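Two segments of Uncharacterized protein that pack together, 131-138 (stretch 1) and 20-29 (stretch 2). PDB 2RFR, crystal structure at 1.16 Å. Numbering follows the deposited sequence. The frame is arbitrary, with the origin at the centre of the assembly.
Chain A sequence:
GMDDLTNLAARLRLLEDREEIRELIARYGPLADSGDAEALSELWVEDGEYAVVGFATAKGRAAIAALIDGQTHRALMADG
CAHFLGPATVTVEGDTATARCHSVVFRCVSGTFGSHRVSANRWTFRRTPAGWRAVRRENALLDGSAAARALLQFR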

# COMPACT_ATOMS: atom_id res chain seq x y z
N GLY A 131 0.61 -9.61 -21.44
CA GLY A 131 0.16 -8.78 -20.32
C GLY A 131 0.99 -7.53 -20.14
O GLY A 131 1.95 -7.27 -20.85
N TRP A 132 0.61 -6.73 -19.18
CA TRP A 132 1.36 -5.54 -18.87
C TRP A 132 2.75 -5.91 -18.36
O TRP A 132 2.91 -6.84 -17.58
CB TRP A 132 0.61 -4.72 -17.83
CG TRP A 132 -0.57 -4.01 -18.39
CD1 TRP A 132 -1.89 -4.46 -18.42
CD2 TRP A 132 -0.59 -2.73 -19.00
NE1 TRP A 132 -2.67 -3.53 -19.02
CE2 TRP A 132 -1.92 -2.45 -19.37
CE3 TRP A 132 0.39 -1.77 -19.28
CZ2 TRP A 132 -2.28 -1.26 -19.99
CZ3 TRP A 132 0.04 -0.59 -19.88
CH2 TRP A 132 -1.28 -0.35 -20.25
N ARG A 133 3.74 -5.13 -18.79
CA ARG A 133 5.12 -5.26 -18.32
C ARG A 133 5.73 -3.88 -18.12
O ARG A 133 5.34 -2.91 -18.78
CB ARG A 133 5.98 -6.03 -19.35
CG ARG A 133 5.60 -7.46 -19.59
CD ARG A 133 5.90 -8.37 -18.43
NE ARG A 133 5.57 -9.76 -18.70
CZ ARG A 133 4.38 -10.31 -18.53
NH1 ARG A 133 3.33 -9.61 -18.16
NH2 ARG A 133 4.22 -11.59 -18.78
N ALA A 134 6.68 -3.78 -17.20
CA ALA A 134 7.41 -2.57 -17.00
C ALA A 134 8.34 -2.27 -18.17
O ALA A 134 8.96 -3.17 -18.75
CB ALA A 134 8.24 -2.65 -15.68
N VAL A 135 8.47 -1.00 -18.51
CA VAL A 135 9.40 -0.54 -19.54
C VAL A 135 10.59 0.12 -18.90
O VAL A 135 11.72 -0.29 -19.10
CB VAL A 135 8.70 0.39 -20.53
CG1 VAL A 135 9.72 0.99 -21.54
CG2 VAL A 135 7.58 -0.38 -21.25
N ARG A 136 10.37 1.13 -18.06
CA ARG A 136 11.44 1.82 -17.36
C ARG A 136 11.00 2.10 -15.94
O ARG A 136 9.87 2.54 -15.68
CB ARG A 136 11.78 3.13 -18.07
CG ARG A 136 12.95 3.87 -17.47
CD ARG A 136 13.43 4.99 -18.41
NE ARG A 136 14.46 5.87 -17.85
CZ ARG A 136 15.79 5.75 -17.94
NH1 ARG A 136 16.35 4.76 -18.55
NH2 ARG A 136 16.56 6.66 -17.34
N ARG A 137 11.92 1.90 -14.99
CA ARG A 137 11.73 2.37 -13.61
C ARG A 137 12.88 3.33 -13.34
O ARG A 137 14.03 3.02 -13.64
CB ARG A 137 11.81 1.20 -12.63
CG ARG A 137 11.61 1.60 -11.15
CD ARG A 137 11.75 0.42 -10.26
NE ARG A 137 11.69 0.86 -8.86
CZ ARG A 137 11.79 0.01 -7.85
NH1 ARG A 137 11.97 -1.27 -8.05
NH2 ARG A 137 11.69 0.48 -6.64
N GLU A 138 12.55 4.46 -12.73
CA GLU A 138 13.54 5.43 -12.29
C GLU A 138 13.30 5.66 -10.80
O GLU A 138 12.19 5.86 -10.35
CB GLU A 138 13.33 6.76 -13.03
CG GLU A 138 13.60 6.69 -14.53
CD GLU A 138 13.16 7.88 -15.28
OE1 GLU A 138 12.22 8.58 -14.89
OE2 GLU A 138 13.70 8.08 -16.36
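Stretch 2, residues 20-29: EIRELIARYG

The packing of helix 20-29 on strand 131-138 is a compact, mixed helix-on-strand contact, in which a tryptophan gathers polar and apolar partners from the helix at one end and a cation-pi pair joins the two segments at the other. It illustrates how a helix oblique to a strand can hold it through a few well-placed side chains. Stretch 2 is helical, with backbone bonds such as Leu 24 N to Glu 20 O (3.0 Å) and Ala 26 N to Arg 22 O (2.9 Å), and the helix extends beyond the stretch in both directions. Its axis crosses that of the strand at -51°, both running in broadly the same sense, with a closest approach of 8.4 Å. The backbones come nearest where the CA of Trp 132 lies 6.5 Å from the CA of Ile 21. Only 385 Å² is buried in total, and the contacting helical residues, Glu 20, Ile 21, Leu 24 and Tyr 28, recur at the three- and four-residue spacing expected of one helical face.

Trp 132 contributes most of the strand's share. Its CA-to-CB bond points toward the helix, and its indole is met in two ways. Over one face, Ile 21 CD1 sits 3.9 Å from the centroid of the six-membered ring and 10° off its normal, a CH-pi contact in which a methyl group rests on the aromatic surface. At the ring edge lies the carboxylate of Glu 20, with its CD 3.6 Å from Trp 132 CD1. That carboxylate also accepts a hydrogen bond from the strand backbone, Trp 132 N to Glu 20 OE2, at 2.9 Å. A water reinforces this link by donating to both Glu 20 OE2 and Trp 132 O, each at 2.8 Å. The preceding Gly 131 leaves room for the acid: its CA is 3.5 Å from Glu 20 OE2, and a CB would fall only 2.9 Å from that oxygen.

One helical turn on, Leu 24 points toward the strand and lays its CD1 along the backbone, 3.5 Å from Trp 132 O and 3.8 Å from Arg 133 CA; the same methyl is 4.2 Å from Trp 132 CB. Farther along both segments, Arg 137 extends an all-trans side chain to Tyr 28. Its CZ stands 4.4 Å from the tyrosine ring centroid, 10° off the normal, so the cation lies over the ring face. The guanidinium approaches edge-on, with Arg 137 NH1 3.3 Å from Tyr 28 CZ, while Arg 137 NE and NH2 are hydrogen-bonded elsewhere in the structure.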

# COMPACT_ATOMS: atom_id res chain seq x y z
N GLU A 20 -3.57 -5.08 -12.83
CA GLU A 20 -2.37 -5.77 -13.31
C GLU A 20 -1.13 -4.97 -13.07
O GLU A 20 -0.11 -5.54 -12.65
CB GLU A 20 -2.48 -6.07 -14.80
CG GLU A 20 -2.26 -7.41 -15.27
CD GLU A 20 -2.38 -7.59 -16.78
OE1 GLU A 20 -3.48 -7.49 -17.35
OE2 GLU A 20 -1.31 -7.82 -17.34
N ILE A 21 -1.20 -3.69 -13.33
CA ILE A 21 -0.04 -2.81 -13.12
C ILE A 21 0.29 -2.76 -11.61
O ILE A 21 1.46 -2.86 -11.24
CB ILE A 21 -0.33 -1.45 -13.71
CG1 ILE A 21 -0.38 -1.54 -15.22
CG2 ILE A 21 0.71 -0.41 -13.23
CD1 ILE A 21 -1.11 -0.38 -15.91
N ARG A 22 -0.72 -2.61 -10.76
CA ARG A 22 -0.47 -2.61 -9.33
C ARG A 22 0.14 -3.91 -8.86
O ARG A 22 1.00 -3.93 -7.95
CB ARG A 22 -1.76 -2.25 -8.59
CG ARG A 22 -2.11 -0.76 -8.76
CD ARG A 22 -3.24 -0.39 -7.88
NE ARG A 22 -3.23 1.08 -7.68
CZ ARG A 22 -4.01 1.90 -8.34
NH1 ARG A 22 -4.88 1.42 -9.23
NH2 ARG A 22 -3.97 3.21 -8.14
N GLU A 23 -0.31 -5.03 -9.42
CA GLU A 23 0.24 -6.35 -9.09
C GLU A 23 1.69 -6.45 -9.49
O GLU A 23 2.51 -6.97 -8.70
CB GLU A 23 -0.69 -7.46 -9.66
CG GLU A 23 -0.28 -8.83 -9.45
CD GLU A 23 -0.38 -9.34 -8.02
OE1 GLU A 23 -1.27 -8.97 -7.15
OE2 GLU A 23 0.33 -10.32 -7.85
N LEU A 24 2.11 -5.93 -10.65
CA LEU A 24 3.53 -5.92 -11.01
C LEU A 24 4.35 -5.21 -9.96
O LEU A 24 5.40 -5.69 -9.54
CB LEU A 24 3.78 -5.21 -12.37
CG LEU A 24 3.35 -5.83 -13.68
CD1 LEU A 24 3.59 -4.86 -14.82
CD2 LEU A 24 4.15 -7.17 -13.92
N ILE A 25 3.92 -4.02 -9.59
CA ILE A 25 4.64 -3.24 -8.64
C ILE A 25 4.70 -3.94 -7.26
O ILE A 25 5.77 -3.99 -6.65
CB ILE A 25 4.05 -1.81 -8.51
CG1 ILE A 25 4.05 -1.13 -9.87
CG2 ILE A 25 4.82 -0.98 -7.44
CD1 ILE A 25 3.28 0.22 -9.86
N ALA A 26 3.60 -4.55 -6.85
CA ALA A 26 3.52 -5.25 -5.54
C ALA A 26 4.39 -6.51 -5.55
O ALA A 26 4.78 -6.95 -4.46
CB ALA A 26 2.10 -5.57 -5.22
N ARG A 27 4.67 -7.11 -6.71
CA ARG A 27 5.53 -8.27 -6.75
C ARG A 27 7.01 -7.94 -6.67
O ARG A 27 7.78 -8.83 -6.33
CB ARG A 27 5.28 -9.03 -8.08
CG ARG A 27 3.96 -9.78 -8.09
CD ARG A 27 3.73 -10.42 -9.50
NE ARG A 27 2.42 -11.03 -9.52
N TYR A 28 7.43 -6.72 -6.99
CA TYR A 28 8.83 -6.39 -7.05
C TYR A 28 9.51 -6.72 -5.72
O TYR A 28 10.55 -7.40 -5.70
CB TYR A 28 9.02 -4.90 -7.42
CG TYR A 28 10.49 -4.59 -7.44
CD1 TYR A 28 11.24 -4.75 -8.58
CD2 TYR A 28 11.17 -4.16 -6.27
CE1 TYR A 28 12.62 -4.56 -8.56
CE2 TYR A 28 12.56 -4.02 -6.28
CZ TYR A 28 13.26 -4.23 -7.42
OH TYR A 28 14.63 -4.12 -7.50
N GLY A 29 9.00 -6.20 -4.64
CA GLY A 29 9.69 -6.30 -3.36
C GLY A 29 9.79 -7.75 -2.88
O GLY A 29 10.87 -8.20 -2.52
O HOH W 1 1.04 -8.21 -15.96